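Local coordinates for 4-hydroxybutyrate CoA-transferase (Porphyromonas gingivalis, PDB 3EH7), which probably transfers coenzyme A from an acyl-CoA to a carboxylate such as acetate, as a putative 4-hydroxybutyrate CoA-transferase, at residues Ser34-Val39 and His61-Gly66; His153-Glu158 and Ser175-Ile180; Asn160-Tyr165 and Asp184-Ser189. All blocks are in the same frame, centred on the assembly; numbering follows the deposited sequence.

Contact 1: residues Ser34-Val39 and His61-Gly66; sequences SHAAGV and HMLCLG
The imidazole of H35 reaches M62 through water: ND1 lies 2.6 Å from a water that accepts a bond from M62 N at 2.8 Å. The water sits at the edge of the ring, in its plane. No direct hydrogen bond joins the two segments. CG of H35 is anti to the backbone N (chi1 -176°), and the far end of the side chain approaches 61-66. M62 O lies at the ring edge, near its plane, 3.5 Å from H35 CE1, and CB of M62 packs near the same carbon. The methyl A36 CB lies over the centre of the H35 ring, while NE2 is held by S336. L63 supplies the apolar side. Its CD2 rests 3.7 Å from A36 CA, and its CD1 is 4.3 Å from V39 CG2. L63 N also bonds H61 ND1 at 3.0 Å, in the plane of that ring and nearly straight at 165°. The disulfide C64-C329 fixes 61-66 to another part of the chain. The contact joins the loops after strands 30-33 and 58-60 of a parallel sheet. With both ring nitrogens of H35 given polar partners and A36 over one face, the rotation of the buried imidazole is probably well fixed.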
# COMPACT_ATOMS: atom_id res chain seq x y z
N SER A 34 -6.94 0.81 -26.50
CA SER A 34 -7.35 1.99 -25.74
C SER A 34 -8.44 1.63 -24.74
O SER A 34 -9.35 0.86 -25.04
CB SER A 34 -7.88 3.12 -26.64
OG SER A 34 -6.87 3.74 -27.40
N HIS A 35 -8.32 2.19 -23.55
CA HIS A 35 -9.17 1.88 -22.41
C HIS A 35 -10.58 2.45 -22.54
O HIS A 35 -10.78 3.52 -23.09
CB HIS A 35 -8.52 2.42 -21.12
CG HIS A 35 -9.26 2.06 -19.87
ND1 HIS A 35 -9.70 0.79 -19.62
CD2 HIS A 35 -9.57 2.80 -18.78
CE1 HIS A 35 -10.30 0.76 -18.44
NE2 HIS A 35 -10.25 1.97 -17.91
N ALA A 36 -11.55 1.71 -21.99
CA ALA A 36 -12.91 2.19 -21.72
C ALA A 36 -13.58 2.84 -22.93
O ALA A 36 -13.83 2.16 -23.94
CB ALA A 36 -12.93 3.13 -20.44
N ALA A 37 -13.92 4.12 -22.84
CA ALA A 37 -14.77 4.76 -23.86
C ALA A 37 -14.04 4.94 -25.19
O ALA A 37 -14.69 5.11 -26.23
CB ALA A 37 -15.31 6.12 -23.38
N GLY A 38 -12.71 4.86 -25.15
CA GLY A 38 -11.90 5.04 -26.33
C GLY A 38 -11.51 3.76 -27.00
O GLY A 38 -10.59 3.73 -27.77
N VAL A 39 -12.19 2.67 -26.68
CA VAL A 39 -11.90 1.40 -27.32
C VAL A 39 -12.02 1.62 -28.84
O VAL A 39 -12.98 2.23 -29.30
CB VAL A 39 -12.88 0.28 -26.83
CG1 VAL A 39 -13.20 -0.69 -27.94
CG2 VAL A 39 -12.30 -0.47 -25.63
N HIS A 61 -6.64 -5.66 -21.39
CA HIS A 61 -7.62 -4.61 -21.13
C HIS A 61 -7.88 -4.52 -19.63
O HIS A 61 -7.42 -5.36 -18.86
CB HIS A 61 -8.93 -4.92 -21.85
CG HIS A 61 -9.62 -6.14 -21.32
ND1 HIS A 61 -10.31 -6.13 -20.13
CD2 HIS A 61 -9.67 -7.41 -21.78
CE1 HIS A 61 -10.78 -7.34 -19.89
NE2 HIS A 61 -10.40 -8.14 -20.87
N MSE A 62 -8.59 -3.48 -19.20
CA MSE A 62 -8.93 -3.34 -17.79
C MSE A 62 -10.41 -3.11 -17.62
O MSE A 62 -10.81 -2.29 -16.82
CB MSE A 62 -8.16 -2.19 -17.19
CG MSE A 62 -6.71 -2.42 -17.23
SE MSE A 62 -5.77 -0.99 -16.32
CE MSE A 62 -4.09 -1.54 -16.87
N LEU A 63 -11.20 -3.82 -18.40
CA LEU A 63 -12.65 -3.69 -18.37
C LEU A 63 -13.25 -4.84 -17.59
O LEU A 63 -12.66 -5.93 -17.51
CB LEU A 63 -13.22 -3.71 -19.77
CG LEU A 63 -12.59 -2.68 -20.71
CD1 LEU A 63 -12.90 -3.01 -22.16
CD2 LEU A 63 -13.08 -1.25 -20.33
N CYS A 64 -14.42 -4.58 -17.02
CA CYS A 64 -15.27 -5.63 -16.47
C CYS A 64 -16.26 -6.06 -17.53
O CYS A 64 -17.33 -5.46 -17.67
CB CYS A 64 -16.03 -5.12 -15.27
SG CYS A 64 -14.95 -4.47 -14.02
N LEU A 65 -15.89 -7.10 -18.27
CA LEU A 65 -16.75 -7.64 -19.30
C LEU A 65 -17.88 -8.40 -18.60
O LEU A 65 -17.62 -9.22 -17.71
CB LEU A 65 -15.94 -8.57 -20.22
CG LEU A 65 -14.66 -8.00 -20.84
CD1 LEU A 65 -14.08 -9.02 -21.82
CD2 LEU A 65 -14.92 -6.67 -21.53
N GLY A 66 -19.13 -8.09 -18.96
CA GLY A 66 -20.29 -8.68 -18.28
C GLY A 66 -20.68 -7.95 -17.00
O GLY A 66 -21.44 -8.47 -16.18
O HOH W 1 -8.92 -1.35 -20.91

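Contact 2: residues His153-Glu158 and Ser175-Ile180; sequences HLVIGE and SKLDYI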
# COMPACT_ATOMS: atom_id res chain seq x y z
N HIS A 153 5.73 -2.98 -30.13
CA HIS A 153 6.46 -3.34 -31.34
C HIS A 153 5.72 -2.82 -32.58
O HIS A 153 6.34 -2.34 -33.54
CB HIS A 153 6.54 -4.87 -31.37
CG HIS A 153 7.77 -5.41 -32.03
ND1 HIS A 153 9.04 -5.22 -31.52
CD2 HIS A 153 7.92 -6.19 -33.13
CE1 HIS A 153 9.92 -5.83 -32.29
NE2 HIS A 153 9.27 -6.42 -33.28
N LEU A 154 4.40 -2.93 -32.55
CA LEU A 154 3.51 -2.52 -33.65
C LEU A 154 2.39 -1.65 -33.09
O LEU A 154 1.78 -2.01 -32.08
CB LEU A 154 2.91 -3.74 -34.37
CG LEU A 154 1.96 -3.53 -35.57
CD1 LEU A 154 2.70 -3.11 -36.84
CD2 LEU A 154 1.17 -4.81 -35.84
N VAL A 155 2.16 -0.52 -33.73
CA VAL A 155 1.20 0.44 -33.29
C VAL A 155 0.23 0.72 -34.42
O VAL A 155 0.63 1.12 -35.54
CB VAL A 155 1.87 1.76 -32.80
CG1 VAL A 155 0.80 2.75 -32.30
CG2 VAL A 155 2.89 1.47 -31.70
N ILE A 156 -1.05 0.47 -34.13
CA ILE A 156 -2.16 0.82 -35.02
C ILE A 156 -2.90 1.98 -34.38
O ILE A 156 -3.37 1.86 -33.22
CB ILE A 156 -3.15 -0.34 -35.21
CG1 ILE A 156 -2.42 -1.56 -35.77
CG2 ILE A 156 -4.31 0.08 -36.10
CD1 ILE A 156 -3.19 -2.86 -35.58
N GLY A 157 -2.98 3.09 -35.10
CA GLY A 157 -3.71 4.26 -34.66
C GLY A 157 -5.03 4.34 -35.39
O GLY A 157 -5.06 4.44 -36.62
N GLU A 158 -6.13 4.33 -34.64
CA GLU A 158 -7.46 4.46 -35.23
C GLU A 158 -7.88 5.92 -35.09
O GLU A 158 -8.28 6.34 -34.01
CB GLU A 158 -8.47 3.54 -34.52
CG GLU A 158 -9.85 3.55 -35.14
CD GLU A 158 -10.71 2.37 -34.69
OE1 GLU A 158 -10.28 1.22 -34.85
OE2 GLU A 158 -11.82 2.62 -34.17
N SER A 175 3.93 9.93 -37.01
CA SER A 175 5.02 9.14 -37.59
C SER A 175 5.31 7.88 -36.77
O SER A 175 5.94 6.96 -37.26
CB SER A 175 6.31 9.99 -37.70
OG SER A 175 6.87 10.19 -36.41
N LYS A 176 4.86 7.85 -35.51
CA LYS A 176 5.03 6.64 -34.70
C LYS A 176 4.03 5.53 -35.05
O LYS A 176 4.17 4.45 -34.54
CB LYS A 176 4.88 6.96 -33.21
CG LYS A 176 5.79 8.06 -32.71
CD LYS A 176 7.24 7.74 -32.85
CE LYS A 176 7.66 6.70 -31.83
NZ LYS A 176 9.16 6.68 -31.85
N LEU A 177 3.02 5.80 -35.88
CA LEU A 177 1.98 4.83 -36.19
C LEU A 177 2.40 3.96 -37.36
O LEU A 177 2.68 4.48 -38.44
CB LEU A 177 0.69 5.54 -36.57
CG LEU A 177 0.15 6.56 -35.59
CD1 LEU A 177 -1.11 7.17 -36.14
CD2 LEU A 177 -0.05 5.89 -34.27
N ASP A 178 2.43 2.64 -37.17
CA ASP A 178 2.76 1.72 -38.26
C ASP A 178 1.61 1.62 -39.24
O ASP A 178 1.83 1.61 -40.46
CB ASP A 178 3.12 0.36 -37.70
CG ASP A 178 4.30 0.43 -36.76
OD1 ASP A 178 5.38 0.77 -37.24
OD2 ASP A 178 4.13 0.23 -35.54
N TYR A 179 0.39 1.57 -38.73
CA TYR A 179 -0.78 1.69 -39.58
C TYR A 179 -1.77 2.67 -39.03
O TYR A 179 -1.86 2.86 -37.82
CB TYR A 179 -1.46 0.34 -39.77
CG TYR A 179 -0.52 -0.69 -40.31
CD1 TYR A 179 -0.33 -0.83 -41.68
CD2 TYR A 179 0.20 -1.50 -39.44
CE1 TYR A 179 0.56 -1.78 -42.18
CE2 TYR A 179 1.09 -2.45 -39.92
CZ TYR A 179 1.26 -2.59 -41.28
OH TYR A 179 2.13 -3.53 -41.74
N ILE A 180 -2.47 3.31 -39.95
CA ILE A 180 -3.52 4.27 -39.62
C ILE A 180 -4.85 3.78 -40.20
O ILE A 180 -4.97 3.49 -41.39
CB ILE A 180 -3.21 5.66 -40.18
CG1 ILE A 180 -1.98 6.25 -39.49
CG2 ILE A 180 -4.40 6.59 -39.97
CD1 ILE A 180 -1.35 7.41 -40.30
O HOH W 2 5.95 0.76 -33.67
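I156 pairs with Y179 and G157 with I180 at the start of two neighbouring parallel strands, 154-160 and 179-183, in the six-stranded parallel sheet of a Rossmann-like domain. The buried part is tight. V155 O takes two backbone donors, Y179 N at 3.2 Å and D178 N at 2.9 Å, the second more bent. G157 N then bonds Y179 O at 3.0 Å and 168°, which continues the parallel register. On one face of the sheet CD2 of L177 lies 3.8 Å from V155 CG1 and also packs over the bare CA of G157. L177 also rests on L127 of strand 122-127. I156 and Y179 point to the other face, where H24 stacks on the Y179 ring.

The other end is more exposed to solvent, though its contacts are no longer. K176 and H153 are exposed and lie at the margin. Here D178 stands in for a backbone acceptor, its OD2 receiving V155 N at 2.8 Å on the anti lone pair. A water donates to both D178 OD2 and H153 O, bridging the side chain to the carbonyl of H153, just before the strand. L154 closes this end on the Y179 side. With chi2 at 75°, its CD1 touches the edge of the tyrosine ring, 3.5 Å from Y179 CE2.

Contact 3: residues Asn160-Tyr165 and Asp184-Ser189; sequences NRQMPY and DYPIYS
The side-chain amide of N160 pairs with the backbone of Y185 at both ends. ND2 donates to Y185 O at 2.9 Å, with the oxygen in the amide plane. OD1 accepts Y185 N at 3.0 Å. OD1 also takes Q162 N at 2.9 Å, and the two donors come from opposite faces of its plane. The CB of N160 already points toward 184-189, with CG anti to N (chi1 -179°). ND2 has a further partner in Q126 OE1 and lies over one face of the Y185 ring, 3.3 Å above the plane and offset toward the rim. Three bonds to the segments and one to Q126 should hold the amide firmly.

Q162 makes the next link. Its NE2 donates to D184 OD1 at 2.9 Å, meeting the carboxylate from above its plane. R161 lays CB and CG against D184, but its NH2 bonds A183 O instead. The Y185 hydroxyl leaves the contact for Q41 and, probably, E158.

Farther out, I187 CG2 lies 3.7 Å from N160 ND2. The apolar part is loose: I187 CD1 is 4.3 Å from both SE of selenomethionine M163 and P164 CD. Helix 278-284 packs on P164 and I187. N160 to M163 form a type I beta turn, and the bond from Q162 N to N160 OD1 makes an Asx turn at the C-terminal end of strand 154-160.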
# COMPACT_ATOMS: atom_id res chain seq x y z
N ASN A 160 -10.24 8.74 -35.35
CA ASN A 160 -11.67 8.95 -35.42
C ASN A 160 -11.98 10.46 -35.45
O ASN A 160 -11.53 11.24 -34.58
CB ASN A 160 -12.32 8.24 -34.23
CG ASN A 160 -13.84 8.36 -34.19
OD1 ASN A 160 -14.50 8.92 -35.09
ND2 ASN A 160 -14.41 7.82 -33.12
N ARG A 161 -12.75 10.87 -36.44
CA ARG A 161 -13.12 12.28 -36.56
C ARG A 161 -13.85 12.75 -35.31
O ARG A 161 -13.85 13.93 -35.00
CB ARG A 161 -14.01 12.56 -37.77
CG ARG A 161 -13.62 11.95 -39.11
CD ARG A 161 -12.19 12.06 -39.43
NE ARG A 161 -11.92 11.91 -40.86
CZ ARG A 161 -12.06 10.79 -41.57
NH1 ARG A 161 -11.81 10.81 -42.87
NH2 ARG A 161 -12.45 9.65 -41.00
N GLN A 162 -14.48 11.81 -34.61
CA GLN A 162 -15.28 12.15 -33.44
C GLN A 162 -14.55 11.96 -32.11
O GLN A 162 -15.13 12.26 -31.07
CB GLN A 162 -16.60 11.38 -33.47
CG GLN A 162 -17.43 11.73 -34.69
CD GLN A 162 -18.85 11.25 -34.61
OE1 GLN A 162 -19.49 11.38 -33.56
NE2 GLN A 162 -19.38 10.70 -35.72
N MSE A 163 -13.31 11.48 -32.13
CA MSE A 163 -12.51 11.44 -30.91
C MSE A 163 -12.02 12.85 -30.60
O MSE A 163 -11.34 13.48 -31.43
CB MSE A 163 -11.32 10.51 -31.04
CG MSE A 163 -10.44 10.53 -29.80
SE MSE A 163 -11.30 9.65 -28.29
CE MSE A 163 -10.08 8.16 -28.17
N PRO A 164 -12.36 13.36 -29.41
CA PRO A 164 -12.00 14.74 -29.14
C PRO A 164 -10.50 14.93 -28.96
O PRO A 164 -9.79 13.97 -28.66
CB PRO A 164 -12.75 15.07 -27.84
CG PRO A 164 -13.04 13.77 -27.24
CD PRO A 164 -13.20 12.79 -28.36
N TYR A 165 -10.03 16.15 -29.19
CA TYR A 165 -8.63 16.50 -28.97
C TYR A 165 -8.54 16.94 -27.53
O TYR A 165 -9.15 17.93 -27.16
CB TYR A 165 -8.18 17.62 -29.91
CG TYR A 165 -6.72 18.03 -29.74
CD1 TYR A 165 -6.35 18.99 -28.79
CD2 TYR A 165 -5.72 17.47 -30.53
CE1 TYR A 165 -5.05 19.37 -28.62
CE2 TYR A 165 -4.39 17.86 -30.38
CZ TYR A 165 -4.08 18.81 -29.41
OH TYR A 165 -2.78 19.23 -29.22
N ASP A 184 -15.09 7.31 -38.32
CA ASP A 184 -16.00 8.41 -37.98
C ASP A 184 -17.23 7.84 -37.27
O ASP A 184 -18.17 7.38 -37.90
CB ASP A 184 -16.38 9.19 -39.25
CG ASP A 184 -17.22 10.44 -38.96
OD1 ASP A 184 -17.34 10.84 -37.77
OD2 ASP A 184 -17.76 11.03 -39.93
N TYR A 185 -17.20 7.83 -35.95
CA TYR A 185 -18.29 7.20 -35.22
C TYR A 185 -18.30 7.76 -33.83
O TYR A 185 -17.25 8.15 -33.33
CB TYR A 185 -18.16 5.66 -35.21
CG TYR A 185 -16.91 5.13 -34.54
CD1 TYR A 185 -16.75 5.20 -33.15
CD2 TYR A 185 -15.88 4.57 -35.29
CE1 TYR A 185 -15.60 4.73 -32.53
CE2 TYR A 185 -14.71 4.11 -34.68
CZ TYR A 185 -14.57 4.19 -33.29
OH TYR A 185 -13.43 3.73 -32.65
N PRO A 186 -19.48 7.81 -33.20
CA PRO A 186 -19.53 8.31 -31.86
C PRO A 186 -18.82 7.35 -30.91
O PRO A 186 -19.01 6.14 -30.99
CB PRO A 186 -21.03 8.39 -31.56
CG PRO A 186 -21.66 7.44 -32.52
CD PRO A 186 -20.83 7.57 -33.76
N ILE A 187 -17.98 7.87 -30.03
CA ILE A 187 -17.28 6.98 -29.10
C ILE A 187 -18.30 6.46 -28.07
O ILE A 187 -19.42 6.96 -28.02
CB ILE A 187 -16.07 7.67 -28.45
CG1 ILE A 187 -16.49 8.79 -27.50
CG2 ILE A 187 -15.13 8.25 -29.55
CD1 ILE A 187 -15.27 9.42 -26.77
N TYR A 188 -17.95 5.44 -27.29
CA TYR A 188 -18.90 4.88 -26.31
C TYR A 188 -19.29 5.96 -25.31
O TYR A 188 -18.43 6.69 -24.83
CB TYR A 188 -18.34 3.65 -25.57
CG TYR A 188 -18.23 2.43 -26.45
CD1 TYR A 188 -19.33 1.94 -27.15
CD2 TYR A 188 -17.02 1.76 -26.59
CE1 TYR A 188 -19.23 0.81 -27.97
CE2 TYR A 188 -16.91 0.62 -27.41
CZ TYR A 188 -18.02 0.16 -28.09
OH TYR A 188 -17.91 -0.95 -28.90
N SER A 189 -20.60 6.08 -25.06
CA SER A 189 -21.10 7.00 -24.06
C SER A 189 -21.87 6.28 -22.96
O SER A 189 -22.28 5.14 -23.09
CB SER A 189 -21.98 8.06 -24.70
OG SER A 189 -23.08 7.48 -25.33

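Overall arrangement
Contact 1 comes first. It closes a loop from residues 34-39 to 61-66 that holds helix 41-49, and it ends before the others begin. Contacts 2 and 3 cross: the chain passes 153-158, 160-165, 175-180 and 184-189 in that order. They tie the same two neighbouring strands, 154-160 and 179-183, contact 2 where they start and contact 3 at and just beyond their C-terminal ends. They meet at E158 and Y185. Contact 3 also touches contact 1, with A37 and V39 packing on Y185, I187 and Y188. Contacts 1 and 2 do not touch. All lie in the N-terminal family region, contact 2 in the six-stranded sheet, contacts 1 and 3 in loops that follow its strands.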